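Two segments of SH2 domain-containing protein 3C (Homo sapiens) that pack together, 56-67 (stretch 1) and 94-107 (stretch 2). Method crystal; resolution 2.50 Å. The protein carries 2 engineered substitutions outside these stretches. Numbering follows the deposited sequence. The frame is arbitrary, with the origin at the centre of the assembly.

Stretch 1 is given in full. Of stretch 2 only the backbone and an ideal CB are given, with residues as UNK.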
# COMPACT_ATOMS: atom_id res chain seq x y z
N HIS A 56 1.16 13.54 -14.11
CA HIS A 56 0.40 14.26 -13.10
C HIS A 56 0.08 13.47 -11.83
O HIS A 56 0.26 13.99 -10.74
CB HIS A 56 -0.84 14.87 -13.72
CG HIS A 56 -0.56 16.13 -14.48
ND1 HIS A 56 0.27 16.16 -15.58
CD2 HIS A 56 -0.94 17.41 -14.26
CE1 HIS A 56 0.37 17.39 -16.02
NE2 HIS A 56 -0.36 18.18 -15.24
N VAL A 57 -0.38 12.21 -11.98
CA VAL A 57 -0.77 11.42 -10.81
C VAL A 57 0.42 11.02 -10.00
O VAL A 57 0.31 10.87 -8.80
CB VAL A 57 -1.39 10.05 -11.14
CG1 VAL A 57 -2.75 9.91 -10.48
CG2 VAL A 57 -1.39 9.80 -12.60
N THR A 58 1.52 10.73 -10.69
CA THR A 58 2.74 10.32 -10.04
C THR A 58 3.17 11.42 -9.10
O THR A 58 3.59 11.14 -7.98
CB THR A 58 3.84 10.08 -11.05
OG1 THR A 58 3.51 8.93 -11.83
CG2 THR A 58 5.15 9.83 -10.33
N LYS A 59 3.07 12.68 -9.56
CA LYS A 59 3.49 13.82 -8.75
C LYS A 59 2.70 13.83 -7.45
O LYS A 59 3.25 13.91 -6.36
CB LYS A 59 3.25 15.12 -9.49
CG LYS A 59 4.24 16.23 -9.13
CD LYS A 59 3.82 17.06 -7.92
CE LYS A 59 3.84 18.58 -8.24
NZ LYS A 59 5.18 19.14 -8.63
N VAL A 60 1.38 13.76 -7.59
CA VAL A 60 0.51 13.84 -6.44
C VAL A 60 0.71 12.61 -5.55
O VAL A 60 0.69 12.71 -4.33
CB VAL A 60 -0.93 13.93 -6.92
CG1 VAL A 60 -1.88 13.93 -5.75
CG2 VAL A 60 -1.10 15.23 -7.75
N ASP A 61 0.91 11.46 -6.18
CA ASP A 61 1.05 10.20 -5.49
C ASP A 61 2.24 10.32 -4.55
O ASP A 61 2.18 9.95 -3.37
CB ASP A 61 1.33 9.06 -6.49
CG ASP A 61 0.07 8.47 -7.11
OD1 ASP A 61 -1.04 8.76 -6.59
OD2 ASP A 61 0.19 7.70 -8.10
N CYS A 62 3.32 10.81 -5.12
CA CYS A 62 4.56 10.98 -4.41
C CYS A 62 4.52 12.04 -3.32
O CYS A 62 5.24 11.95 -2.32
CB CYS A 62 5.65 11.28 -5.42
SG CYS A 62 6.08 9.85 -6.38
N LEU A 63 3.68 13.06 -3.49
CA LEU A 63 3.58 14.08 -2.45
C LEU A 63 2.86 13.46 -1.25
O LEU A 63 3.25 13.68 -0.10
CB LEU A 63 2.84 15.33 -2.96
CG LEU A 63 3.69 16.35 -3.74
CD1 LEU A 63 2.86 17.36 -4.57
CD2 LEU A 63 4.62 17.13 -2.81
N VAL A 64 1.81 12.69 -1.53
CA VAL A 64 0.96 12.14 -0.49
C VAL A 64 1.72 11.06 0.26
O VAL A 64 1.60 10.91 1.47
CB VAL A 64 -0.32 11.51 -1.07
CG1 VAL A 64 -1.02 10.64 -0.02
CG2 VAL A 64 -1.26 12.60 -1.59
N ALA A 65 2.51 10.30 -0.49
CA ALA A 65 3.25 9.20 0.09
C ALA A 65 4.54 9.67 0.76
O ALA A 65 5.32 8.85 1.23
CB ALA A 65 3.60 8.21 -1.00
N ARG A 66 4.78 10.98 0.75
CA ARG A 66 6.05 11.53 1.26
C ARG A 66 7.27 10.93 0.61
O ARG A 66 8.21 10.54 1.28
CB ARG A 66 6.13 11.41 2.79
CG ARG A 66 4.87 12.00 3.38
CD ARG A 66 4.85 11.96 4.83
NE ARG A 66 3.47 11.95 5.28
CZ ARG A 66 3.11 11.95 6.56
NH1 ARG A 66 4.06 11.95 7.50
NH2 ARG A 66 1.82 11.93 6.88
N ILE A 67 7.25 10.88 -0.72
CA ILE A 67 8.44 10.63 -1.52
C ILE A 67 8.99 11.97 -2.04
O ILE A 67 10.19 12.11 -2.27
CB ILE A 67 8.12 9.66 -2.68
CG1 ILE A 67 7.89 8.25 -2.12
CG2 ILE A 67 9.24 9.63 -3.74
CD1 ILE A 67 7.24 7.29 -3.09
N UNK A 94 -1.51 5.87 10.04
CA UNK A 94 -2.38 6.84 9.38
C UNK A 94 -2.02 7.05 7.89
O UNK A 94 -2.89 7.15 7.04
CB UNK A 94 -2.31 8.18 10.12
N UNK A 95 -0.72 7.12 7.61
CA UNK A 95 -0.20 7.12 6.28
C UNK A 95 -0.77 5.93 5.51
O UNK A 95 -1.43 6.10 4.48
CB UNK A 95 1.33 7.09 6.30
N UNK A 96 -0.53 4.72 6.03
CA UNK A 96 -1.06 3.50 5.41
C UNK A 96 -2.56 3.59 5.12
O UNK A 96 -3.04 3.16 4.06
CB UNK A 96 -0.79 2.30 6.32
N UNK A 97 -3.32 4.14 6.06
CA UNK A 97 -4.75 4.23 5.82
C UNK A 97 -5.06 5.26 4.72
O UNK A 97 -5.92 5.01 3.89
CB UNK A 97 -5.48 4.60 7.12
N UNK A 98 -4.33 6.38 4.71
CA UNK A 98 -4.51 7.42 3.68
C UNK A 98 -4.18 6.90 2.29
O UNK A 98 -4.90 7.17 1.33
CB UNK A 98 -3.64 8.64 3.99
N UNK A 99 -3.07 6.18 2.16
CA UNK A 99 -2.73 5.58 0.89
C UNK A 99 -3.78 4.57 0.46
O UNK A 99 -3.95 4.34 -0.72
CB UNK A 99 -1.35 4.91 0.97
N UNK A 100 -4.49 3.95 1.41
CA UNK A 100 -5.51 2.98 1.03
C UNK A 100 -6.77 3.71 0.52
O UNK A 100 -7.41 3.25 -0.44
CB UNK A 100 -5.85 2.07 2.21
N UNK A 101 -7.13 4.83 1.14
CA UNK A 101 -8.25 5.62 0.64
C UNK A 101 -7.91 6.11 -0.75
O UNK A 101 -8.75 6.07 -1.65
CB UNK A 101 -8.57 6.79 1.57
N UNK A 102 -6.67 6.54 -0.92
CA UNK A 102 -6.26 7.12 -2.19
C UNK A 102 -6.43 6.08 -3.29
O UNK A 102 -7.10 6.33 -4.30
CB UNK A 102 -4.81 7.62 -2.13
N UNK A 103 -5.79 4.94 -3.08
CA UNK A 103 -5.83 3.80 -3.99
C UNK A 103 -7.27 3.43 -4.42
O UNK A 103 -7.62 3.54 -5.61
CB UNK A 103 -5.16 2.60 -3.32
N UNK A 104 -8.10 2.99 -3.48
CA UNK A 104 -9.42 2.57 -3.93
C UNK A 104 -10.26 3.70 -4.51
O UNK A 104 -11.01 3.50 -5.46
CB UNK A 104 -10.18 1.93 -2.76
N UNK A 105 -10.14 4.88 -3.92
CA UNK A 105 -10.93 6.01 -4.38
C UNK A 105 -10.56 6.46 -5.81
O UNK A 105 -11.42 6.82 -6.61
CB UNK A 105 -10.76 7.18 -3.41
N UNK A 106 -9.28 6.39 -6.13
CA UNK A 106 -8.78 6.60 -7.48
C UNK A 106 -9.43 5.60 -8.46
O UNK A 106 -10.01 6.02 -9.46
CB UNK A 106 -7.26 6.46 -7.50
N UNK A 107 -9.34 4.31 -8.16
CA UNK A 107 -9.94 3.25 -9.00
C UNK A 107 -11.42 3.54 -9.28
O UNK A 107 -11.88 3.42 -10.42
CB UNK A 107 -9.80 1.89 -8.32

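Stretch 2 is helical throughout and runs nearly antiparallel to helix 56-64. The angle between the axes is 158° and their closest approach is 11.3 Å. That gap leaves room for side chains of some length between the backbones.

Position 94 points its CA-to-CB bond sideways, and nothing of stretch 1 lies within 5.5 Å of the ideal CB. Many residues would suit. It is Gln94, whose end leads away.

Position 95 points toward stretch 1, where the helix has ended and Arg66 takes positive phi in a Schellman motif. The ideal CB is 4.9 Å from Arg66 NH2. The carbonyls of Val64 and Ala65 lie beyond. A medium apolar side chain would fit, and so might a polar one able to reach a carbonyl. The residue is Leu95, with chi1 t and chi2 p. Its CD1 lies 3.7 Å from Val64 O and 4.3 Å from Arg66 NE, so it packs against the helix end and the arginine side chain.

Positions 96 and 97 are out of reach, and stretch 1 sets no preference. They are Arg96 and Leu97.

Position 98 points toward stretch 1, but its ideal CB is still 5.2 Å from Val64 CG1. A small or medium residue, apolar or polar, could stand here. It is Asp98, which makes no close contact; both carboxylate oxygens are hydrogen-bonded elsewhere in the structure.

Position 99 points sideways, yet its CA is 7.0 Å from the CA of Ala65, the nearest pairing in the register. Ala65 has a small side chain and Val64 offers a methyl, so a branched or flexible apolar residue is favored. It is Leu99, with chi1 m and chi2 t. Its end turns nearer: CD2 is 4.0 Å from Ala65 CB and 4.1 Å from Val64 CG1.

Positions 100 and 101 are out of reach and unconstrained by stretch 1. They are Leu100 and Glu101.

Position 102 points toward the middle of the helix, opposite Asp61. Val57, Val60, Asp61 and Val64 frame a hole, and Asp61 brings a negative charge. The ideal CB of position 102 is 6.0 Å from Asp61 OD1, so a long side chain is needed. Lysine or arginine would suit best; glutamine could also serve. It is Arg102, extended through chi1 to chi3, all t. It fills the hole as a knob. NE and NH2 both donate to Asp61 OD1, at 2.6 Å and 2.7 Å, within a salt bridge. Asp61 OD1 lies at the guanidinium edge, while Val60 C lies over one face.

Position 103 points sideways, and stretch 1 sets no preference. It is Phe103. Positions 104 and 105 are out of reach and equally free; they are His104 and Thr105.

Position 106 points toward stretch 1 near Val57, but the CA atoms are 9.9 Å apart. A long apolar residue would bridge this. It is Met106, whose CE comes 4.2 Å from Val57 CG1.

Position 107 is out of reach and free. It is Ser107.

Stretch 2, residues 94-107: QLRLDLLERFHTMS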
# COMPACT_ATOMS: atom_id res chain seq x y z
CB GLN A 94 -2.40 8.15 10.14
CG GLN A 94 -3.55 9.04 9.73
CD GLN A 94 -4.89 8.32 9.85
OE1 GLN A 94 -5.56 8.08 8.85
NE2 GLN A 94 -5.28 7.99 11.08
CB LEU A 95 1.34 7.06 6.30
CG LEU A 95 1.89 7.15 4.87
CD1 LEU A 95 1.31 8.41 4.13
CD2 LEU A 95 3.42 7.12 4.79
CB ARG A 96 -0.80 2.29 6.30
CG ARG A 96 0.57 1.67 6.16
CD ARG A 96 0.63 0.36 6.97
NE ARG A 96 0.39 0.61 8.39
CZ ARG A 96 1.36 0.73 9.29
NH1 ARG A 96 2.62 0.62 8.91
NH2 ARG A 96 1.07 0.97 10.55
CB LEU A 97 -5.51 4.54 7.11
CG LEU A 97 -5.51 3.40 8.14
CD1 LEU A 97 -6.37 3.79 9.33
CD2 LEU A 97 -6.04 2.13 7.52
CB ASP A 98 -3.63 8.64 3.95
CG ASP A 98 -4.14 9.48 5.08
OD1 ASP A 98 -5.35 9.35 5.40
OD2 ASP A 98 -3.34 10.26 5.64
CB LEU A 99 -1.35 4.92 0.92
CG LEU A 99 -0.11 5.80 0.94
CD1 LEU A 99 1.14 4.91 1.07
CD2 LEU A 99 -0.04 6.63 -0.32
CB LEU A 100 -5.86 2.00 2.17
CG LEU A 100 -4.87 0.86 2.48
CD1 LEU A 100 -5.18 0.22 3.84
CD2 LEU A 100 -4.85 -0.21 1.41
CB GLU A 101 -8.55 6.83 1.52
CG GLU A 101 -9.70 7.70 0.99
CD GLU A 101 -11.08 7.12 1.29
OE1 GLU A 101 -11.24 6.52 2.37
OE2 GLU A 101 -12.01 7.27 0.46
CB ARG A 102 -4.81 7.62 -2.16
CG ARG A 102 -4.49 8.54 -3.36
CD ARG A 102 -3.07 9.10 -3.35
NE ARG A 102 -2.65 9.53 -4.67
CZ ARG A 102 -3.20 10.55 -5.34
NH1 ARG A 102 -4.19 11.27 -4.80
NH2 ARG A 102 -2.76 10.87 -6.54
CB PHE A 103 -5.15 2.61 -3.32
CG PHE A 103 -4.91 1.45 -4.24
CD1 PHE A 103 -3.74 1.36 -4.98
CD2 PHE A 103 -5.82 0.41 -4.33
CE1 PHE A 103 -3.49 0.28 -5.81
CE2 PHE A 103 -5.58 -0.68 -5.15
CZ PHE A 103 -4.41 -0.75 -5.89
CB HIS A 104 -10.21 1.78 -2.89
CG HIS A 104 -11.37 1.03 -3.50
ND1 HIS A 104 -11.23 0.22 -4.61
CD2 HIS A 104 -12.69 1.02 -3.20
CE1 HIS A 104 -12.40 -0.28 -4.95
NE2 HIS A 104 -13.31 0.18 -4.10
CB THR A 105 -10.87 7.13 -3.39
OG1 THR A 105 -11.65 6.74 -2.27
CG2 THR A 105 -11.44 8.44 -3.95
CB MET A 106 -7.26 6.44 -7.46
CG MET A 106 -6.56 6.47 -8.81
SD MET A 106 -6.46 8.12 -9.50
CE MET A 106 -6.14 9.18 -8.09
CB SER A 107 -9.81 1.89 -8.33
OG SER A 107 -8.44 1.52 -8.25
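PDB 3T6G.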